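Local coordinates for protein Exo-alpha-sialidase (Clostridium perfringens, PDB 2VO8) that is the cohesin module of a family 33 glycoside hydrolase, a probable sialidase, and probably binds dockerin modules with high affinity in assembling toxin complexes, at residues Phe48-Glu53 and Ser71-Pro76. Numbering follows the deposited sequence.
Sequences FEYNAE and SKEVEP
Glu-73, near the end of strand 67-75, takes the phenol hydroxyl of Tyr-50 on its carboxylate: Tyr-50 OH donates to Glu-73 OE2 at 2.6 Å. The hydroxyl arrives on the syn side of that oxygen but 28° out of the carboxylate plane. Ring and carboxylate planes are 39° apart, and the two side chains cross at about a right angle. Glu-73 reaches the hydroxyl with CG anti to the backbone N (chi1 -171°) and an extended chain beyond. Its OE2 also comes within 3.4 Å of Tyr-50 CZ. A second donor, the backbone N of Gly-77, also hydrogen-bonds to OE2, so one oxygen joins the tyrosine to the turn between strands 67-75 and 78-85; two donors on it probably favour the charged carboxylate. In this cohesin module, a beta-sandwich, strands 41-49 and 67-75 both pair antiparallel with strand 78-85, and the contact joins the end of strand 67-75 and the turn that follows it to the loop after strand 41-49. The buried Tyr-50 ring also packs on Leu-57, Val-79 and Leu-112. Val-74 and Glu-75 then form a classic beta bulge opposite Lys-78. Pro-76, just past the strand, meets the loop after Tyr-50 with a small apolar touch: its CB is 4.1 Å from Ala-52 CB, which also lies 4.0 Å from Pro-76 C. Ala-52 sits within an Asx turn, in which Asn-51 OD1 accepts from Glu-53 N at 2.9 Å, the donor lying above the carbonyl plane; Asn-51 ND2 is hydrogen-bonded to Glu-110 OE1.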
loop_
_atom_site.group_PDB
_atom_site.type_symbol
_atom_site.label_atom_id
_atom_site.label_comp_id
_atom_site.label_asym_id
_atom_site.label_seq_id
_atom_site.Cartn_x
_atom_site.Cartn_y
_atom_site.Cartn_z
ATOM N N PHE A 48 5.441 2.839 -1.999
ATOM C CA PHE A 48 4.505 2.328 -3.000
ATOM C C PHE A 48 5.020 2.748 -4.370
ATOM O O PHE A 48 5.291 3.911 -4.581
ATOM C CB PHE A 48 3.112 2.904 -2.803
ATOM C CG PHE A 48 2.134 2.513 -3.897
ATOM C CD1 PHE A 48 1.498 1.283 -3.893
ATOM C CD2 PHE A 48 1.866 3.383 -4.946
ATOM C CE1 PHE A 48 0.609 0.927 -4.885
ATOM C CE2 PHE A 48 0.973 3.044 -5.906
ATOM C CZ PHE A 48 0.336 1.845 -5.899
ATOM N N GLU A 49 5.168 1.799 -5.284
ATOM C CA GLU A 49 5.762 2.108 -6.603
ATOM C C GLU A 49 4.800 1.739 -7.703
ATOM O O GLU A 49 4.046 0.760 -7.626
ATOM C CB GLU A 49 7.125 1.425 -6.752
ATOM C CG GLU A 49 8.141 2.004 -5.771
ATOM C CD GLU A 49 9.560 1.820 -6.215
ATOM O OE1 GLU A 49 9.827 1.917 -7.444
ATOM O OE2 GLU A 49 10.430 1.624 -5.335
ATOM N N TYR A 50 4.798 2.592 -8.727
ATOM C CA TYR A 50 3.929 2.417 -9.866
ATOM C C TYR A 50 4.531 3.191 -11.064
ATOM O O TYR A 50 5.413 4.034 -10.893
ATOM C CB TYR A 50 2.548 2.952 -9.551
ATOM C CG TYR A 50 2.446 4.456 -9.563
ATOM C CD1 TYR A 50 1.961 5.143 -10.693
ATOM C CD2 TYR A 50 2.792 5.211 -8.430
ATOM C CE1 TYR A 50 1.821 6.538 -10.673
ATOM C CE2 TYR A 50 2.688 6.596 -8.423
ATOM C CZ TYR A 50 2.195 7.262 -9.554
ATOM O OH TYR A 50 2.136 8.649 -9.536
ATOM N N ASN A 51 4.033 2.858 -12.233
ATOM C CA ASN A 51 4.557 3.436 -13.455
ATOM C C ASN A 51 3.815 4.746 -13.692
ATOM O O ASN A 51 2.649 4.726 -14.083
ATOM C CB ASN A 51 4.415 2.453 -14.612
ATOM C CG ASN A 51 4.785 3.052 -15.961
ATOM O OD1 ASN A 51 5.235 4.225 -16.056
ATOM N ND2 ASN A 51 4.640 2.237 -17.006
ATOM N N ALA A 52 4.516 5.843 -13.420
ATOM C CA ALA A 52 3.953 7.202 -13.473
ATOM C C ALA A 52 3.556 7.579 -14.917
ATOM O O ALA A 52 2.756 8.510 -15.130
ATOM C CB ALA A 52 4.946 8.218 -12.892
ATOM N N GLU A 53 4.054 6.847 -15.910
ATOM C CA GLU A 53 3.600 7.084 -17.313
ATOM C C GLU A 53 2.212 6.488 -17.578
ATOM O O GLU A 53 1.432 7.001 -18.407
ATOM C CB GLU A 53 4.593 6.501 -18.334
ATOM C CG GLU A 53 5.974 7.087 -18.252
ATOM C CD GLU A 53 6.874 6.618 -19.386
ATOM O OE1 GLU A 53 6.659 5.515 -19.908
ATOM O OE2 GLU A 53 7.795 7.385 -19.741
ATOM N N SER A 71 1.281 10.908 3.082
ATOM C CA SER A 71 1.966 10.389 1.908
ATOM C C SER A 71 2.635 11.509 1.122
ATOM O O SER A 71 2.145 12.640 1.109
ATOM C CB SER A 71 1.005 9.623 1.018
ATOM O OG SER A 71 0.098 10.485 0.350
ATOM N N LYS A 72 3.744 11.176 0.469
ATOM C CA LYS A 72 4.454 12.103 -0.425
ATOM C C LYS A 72 5.013 11.313 -1.605
ATOM O O LYS A 72 5.706 10.298 -1.426
ATOM C CB LYS A 72 5.613 12.816 0.293
ATOM C CG LYS A 72 6.219 14.032 -0.499
ATOM C CD LYS A 72 7.566 14.589 0.085
ATOM C CE LYS A 72 8.616 13.481 0.349
ATOM N NZ LYS A 72 10.068 13.927 0.548
ATOM N N GLU A 73 4.695 11.790 -2.800
ATOM C CA GLU A 73 5.306 11.264 -3.982
ATOM C C GLU A 73 6.689 11.913 -4.061
ATOM O O GLU A 73 6.821 13.081 -4.492
ATOM C CB GLU A 73 4.434 11.562 -5.192
ATOM C CG GLU A 73 4.947 10.844 -6.393
ATOM C CD GLU A 73 3.932 10.708 -7.500
ATOM O OE1 GLU A 73 3.020 11.543 -7.578
ATOM O OE2 GLU A 73 4.091 9.791 -8.343
ATOM N N VAL A 74 7.702 11.168 -3.602
ATOM C CA VAL A 74 9.074 11.683 -3.482
ATOM C C VAL A 74 9.870 11.681 -4.801
ATOM O O VAL A 74 10.830 12.425 -4.948
ATOM C CB VAL A 74 9.861 10.952 -2.382
ATOM C CG1 VAL A 74 9.055 10.899 -1.073
ATOM C CG2 VAL A 74 10.289 9.542 -2.829
ATOM N N GLU A 75 9.463 10.835 -5.735
ATOM C CA GLU A 75 9.889 10.897 -7.133
ATOM C C GLU A 75 8.697 10.454 -7.895
ATOM O O GLU A 75 7.882 9.754 -7.344
ATOM C CB GLU A 75 10.949 9.847 -7.440
ATOM C CG GLU A 75 12.350 10.074 -6.963
ATOM C CD GLU A 75 13.239 8.914 -7.410
ATOM O OE1 GLU A 75 13.140 8.488 -8.615
ATOM O OE2 GLU A 75 14.012 8.407 -6.563
ATOM N N PRO A 76 8.612 10.784 -9.196
ATOM C CA PRO A 76 7.489 10.243 -9.958
ATOM C C PRO A 76 7.407 8.698 -9.824
ATOM O O PRO A 76 8.411 7.991 -10.026
ATOM C CB PRO A 76 7.817 10.670 -11.388
ATOM C CG PRO A 76 8.644 11.869 -11.222
ATOM C CD PRO A 76 9.482 11.637 -10.029
#